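Local coordinates for dehalogenase (Rhodospirillaceae, PDB 6A41), which probably removes halide from halogenated substrates as a tetrameric dehalogenase with the Rossmann-like fold of the short-chain dehydrogenase/reductase superfamily, at residues Ala104-Val107 and Met108-Pro112; Arg141-Ala144 and Asn145-Pro148. All coordinates share one frame; numbering follows the deposited sequence.

Contact 1. Residues Ala104-Val107 and Met108-Pro112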
# COMPACT_ATOMS: atom_id res chain seq x y z
N ALA A 104 -2.90 -24.70 -4.59
CA ALA A 104 -2.08 -23.49 -4.62
C ALA A 104 -1.86 -22.94 -3.28
O ALA A 104 -0.72 -22.54 -2.93
CB ALA A 104 -2.73 -22.47 -5.51
N LEU A 105 -2.91 -22.92 -2.47
CA LEU A 105 -2.76 -22.43 -1.10
C LEU A 105 -1.90 -23.34 -0.32
O LEU A 105 -1.13 -22.87 0.60
CB LEU A 105 -4.13 -22.35 -0.44
CG LEU A 105 -5.02 -21.24 -0.99
CD1 LEU A 105 -6.47 -21.42 -0.66
CD2 LEU A 105 -4.58 -19.86 -0.51
N GLU A 106 -2.03 -24.64 -0.54
CA GLU A 106 -1.17 -25.59 0.21
C GLU A 106 0.32 -25.33 -0.02
O GLU A 106 1.14 -25.34 0.92
CB GLU A 106 -1.49 -27.02 -0.12
CG GLU A 106 -0.70 -28.05 0.66
CD GLU A 106 -1.21 -28.17 2.12
OE1 GLU A 106 -2.36 -27.74 2.42
OE2 GLU A 106 -0.41 -28.61 2.96
N VAL A 107 0.67 -25.19 -1.31
CA VAL A 107 2.05 -25.05 -1.71
C VAL A 107 2.65 -23.67 -1.33
O VAL A 107 3.81 -23.60 -0.95
CB VAL A 107 2.19 -25.39 -3.19
CG1 VAL A 107 3.59 -25.04 -3.68
CG2 VAL A 107 1.84 -26.86 -3.49
N MSE A 108 1.86 -22.59 -1.38
CA MSE A 108 2.37 -21.27 -1.36
C MSE A 108 2.11 -20.59 -0.01
O MSE A 108 2.70 -19.54 0.23
CB MSE A 108 1.93 -20.35 -2.58
CG MSE A 108 2.57 -21.00 -3.82
SE MSE A 108 2.28 -19.98 -5.44
CE MSE A 108 0.30 -20.16 -5.57
N ALA A 109 1.24 -21.14 0.83
CA ALA A 109 1.01 -20.53 2.09
C ALA A 109 1.17 -21.54 3.23
O ALA A 109 1.92 -21.29 4.19
CB ALA A 109 -0.34 -19.80 2.13
N VAL A 110 0.51 -22.69 3.14
CA VAL A 110 0.55 -23.64 4.29
C VAL A 110 1.94 -24.27 4.41
O VAL A 110 2.48 -24.27 5.54
CB VAL A 110 -0.52 -24.74 4.16
CG1 VAL A 110 -0.38 -25.79 5.28
CG2 VAL A 110 -1.86 -24.12 4.11
N ALA A 111 2.54 -24.75 3.30
CA ALA A 111 3.86 -25.37 3.35
C ALA A 111 5.02 -24.47 3.91
O ALA A 111 5.70 -24.92 4.85
CB ALA A 111 4.26 -26.05 1.99
N PRO A 112 5.11 -23.19 3.47
CA PRO A 112 6.12 -22.31 4.02
C PRO A 112 5.82 -21.95 5.46
O PRO A 112 6.78 -21.78 6.23
CB PRO A 112 6.20 -21.12 3.05
CG PRO A 112 4.92 -21.23 2.32
CD PRO A 112 4.51 -22.63 2.26

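Contact 2. Residues Arg141-Ala144 and Asn145-Pro148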
# COMPACT_ATOMS: atom_id res chain seq x y z
N ARG A 141 -0.91 -5.84 -7.93
CA ARG A 141 -1.67 -5.31 -9.07
C ARG A 141 -2.93 -6.10 -9.44
O ARG A 141 -3.88 -5.51 -10.02
CB ARG A 141 -0.75 -5.26 -10.30
CG ARG A 141 0.41 -4.26 -10.22
CD ARG A 141 -0.11 -2.83 -10.22
NE ARG A 141 0.97 -1.83 -10.03
CZ ARG A 141 1.39 -1.34 -8.86
NH1 ARG A 141 0.89 -1.76 -7.71
NH2 ARG A 141 2.33 -0.39 -8.82
N GLY A 142 -2.92 -7.43 -9.25
CA GLY A 142 -4.00 -8.26 -9.68
C GLY A 142 -3.87 -8.65 -11.15
O GLY A 142 -3.25 -7.94 -12.01
N ILE A 143 -4.38 -9.83 -11.42
CA ILE A 143 -4.26 -10.38 -12.78
C ILE A 143 -5.58 -11.06 -13.12
O ILE A 143 -5.90 -12.09 -12.50
CB ILE A 143 -3.07 -11.38 -12.95
CG1 ILE A 143 -1.74 -10.83 -12.43
CG2 ILE A 143 -2.90 -11.87 -14.40
CD1 ILE A 143 -0.58 -11.85 -12.46
N ALA A 144 -6.23 -10.58 -14.19
CA ALA A 144 -7.49 -11.20 -14.65
C ALA A 144 -7.22 -12.66 -15.04
O ALA A 144 -6.16 -12.96 -15.62
CB ALA A 144 -8.12 -10.45 -15.78
N ASN A 145 -8.16 -13.53 -14.69
CA ASN A 145 -8.09 -14.96 -15.04
C ASN A 145 -7.04 -15.78 -14.28
O ASN A 145 -6.91 -16.99 -14.54
CB ASN A 145 -8.03 -15.20 -16.58
CG ASN A 145 -9.08 -14.41 -17.29
OD1 ASN A 145 -10.21 -14.52 -16.94
ND2 ASN A 145 -8.71 -13.62 -18.35
N TYR A 146 -6.40 -15.20 -13.25
CA TYR A 146 -5.49 -15.95 -12.48
C TYR A 146 -5.75 -15.75 -10.99
O TYR A 146 -4.84 -15.79 -10.21
CB TYR A 146 -4.04 -15.59 -12.76
CG TYR A 146 -3.65 -16.03 -14.15
CD1 TYR A 146 -4.04 -15.30 -15.27
CD2 TYR A 146 -2.96 -17.17 -14.34
CE1 TYR A 146 -3.71 -15.66 -16.58
CE2 TYR A 146 -2.59 -17.56 -15.60
CZ TYR A 146 -2.96 -16.78 -16.71
OH TYR A 146 -2.68 -17.24 -17.98
N ALA A 147 -6.99 -15.44 -10.63
CA ALA A 147 -7.22 -15.02 -9.30
C ALA A 147 -6.87 -16.05 -8.24
O ALA A 147 -6.42 -15.70 -7.16
CB ALA A 147 -8.67 -14.60 -9.16
N PRO A 148 -7.13 -17.34 -8.51
CA PRO A 148 -6.65 -18.35 -7.49
C PRO A 148 -5.14 -18.31 -7.21
O PRO A 148 -4.76 -18.30 -6.01
CB PRO A 148 -7.10 -19.68 -8.07
CG PRO A 148 -8.34 -19.27 -8.87
CD PRO A 148 -7.76 -18.05 -9.63

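Contact 1. Residues Ala104-Val107 and Met108-Pro112
A104 meets the selenomethionine M108 one turn further along helix 98-126. Its O accepts M108 N at 3.0 Å, and the selenomethionine chain, bent at its last torsion (chi3 -65°), turns back to bring CE within 3.8 Å of A104 CB. M108 also packs on Y86 and on Y149, A152 and R153 of helix 147-158. L105 O is shared by two donors: V110 N at 3.0 Å closes a wide pi-type turn with a fairly straight bond (166°), while A109 N at 2.9 Å comes in more bent, from above the carbonyl plane. The wide spacing carries on at E106, whose O takes A111 N at 2.8 Å. E106 CG lies anti to its own N (chi1 -177°) and the chain bends at chi2, which brings the carboxylate obliquely across V110, OE2 coming within 3.7 Å of V110 CG1; OE1 forms a salt bridge with R102 of the second subunit. Replacing E106 with an alanine would probably leave that R102 without its charged mate and uncover the flank of V110. V107 O faces the proline ring, with P112 CD 3.4 Å away; P112 has no N-H to give, so the helix is kinked here. A109 and V110 rest on F101 and I98 of the second subunit. A pi-type turn running into a proline kink thus shapes the long helix that, in short-chain dehydrogenase/reductase tetramers, packs with the helix after it into an intersubunit four-helix bundle.

Contact 2. Residues Arg141-Ala144 and Asn145-Pro148
One hydrogen bond crosses this bend: Y146 N donates to I143 O at 3.2 Å, tilted well out of the carbonyl plane, with an N-H...O angle of 154°. The apolar part lies beside it. I143 CG2 stands opposite its own backbone N and reaches CD1 of the Y146 ring at 3.7 Å, coming obliquely. Y146 CG is turned back beside the backbone N (chi1 -69°), which folds the ring toward the preceding residues and sets A144 O at its edge, in the ring plane, 3.2 Å from Y146 CD1. That CH edge faces a carbonyl oxygen that the Y146 N-H approaches at too poor an angle to bond. K90 touches Y146 from outside the bend. Together I143, A144, N145 and Y146 make a type II beta turn in the crossover loop between strand 129-136 and helix 147-158, and Y146 sits at the N-cap of that helix, so the chain reverses just before the helix starts. N145, the third residue of the turn, has the positive phi (72°) that this turn requires and that asparagine adopts more readily than most residues. Its amide leans back over the A144 carbonyl carbon, with ND2 4.1 Å from A144 CB, and its side chain also packs on P92. G142 has a positive phi as well, where a CB would collide with R141 O. Polar contacts to the second subunit grip the backbone on the approach to the turn: I143 N bonds to S162 OG, while K165 NZ of that same neighbouring subunit is held by both R141 O and G142 O. A144 packs on K165 and P148 on F113, both of the second subunit.

Overall arrangement
From the N terminus the chain first reaches contact 1, a single stretch within helix 98-126 that spans a little over two helical turns. It then finishes that helix, runs through the parallel sheet as strand 129-136 and enters contact 2, a tight turn that leads into helix 147-158. The two contacts follow in series, neither enclosing nor crossing the other; the centres of contacts 1 and 2 lie about 17 Å apart, and the nearest atoms of contacts 1 and 2 are about 5 Å apart, without touching. Helix 147-158 links them indirectly, since contact 2 begins it and M108 and A109 of contact 1 pack on it from Y149 to A155. Both contacts also touch the second subunit, contact 1 through helix 98-126 and contact 2 mainly through helix 160-167 of that neighbour.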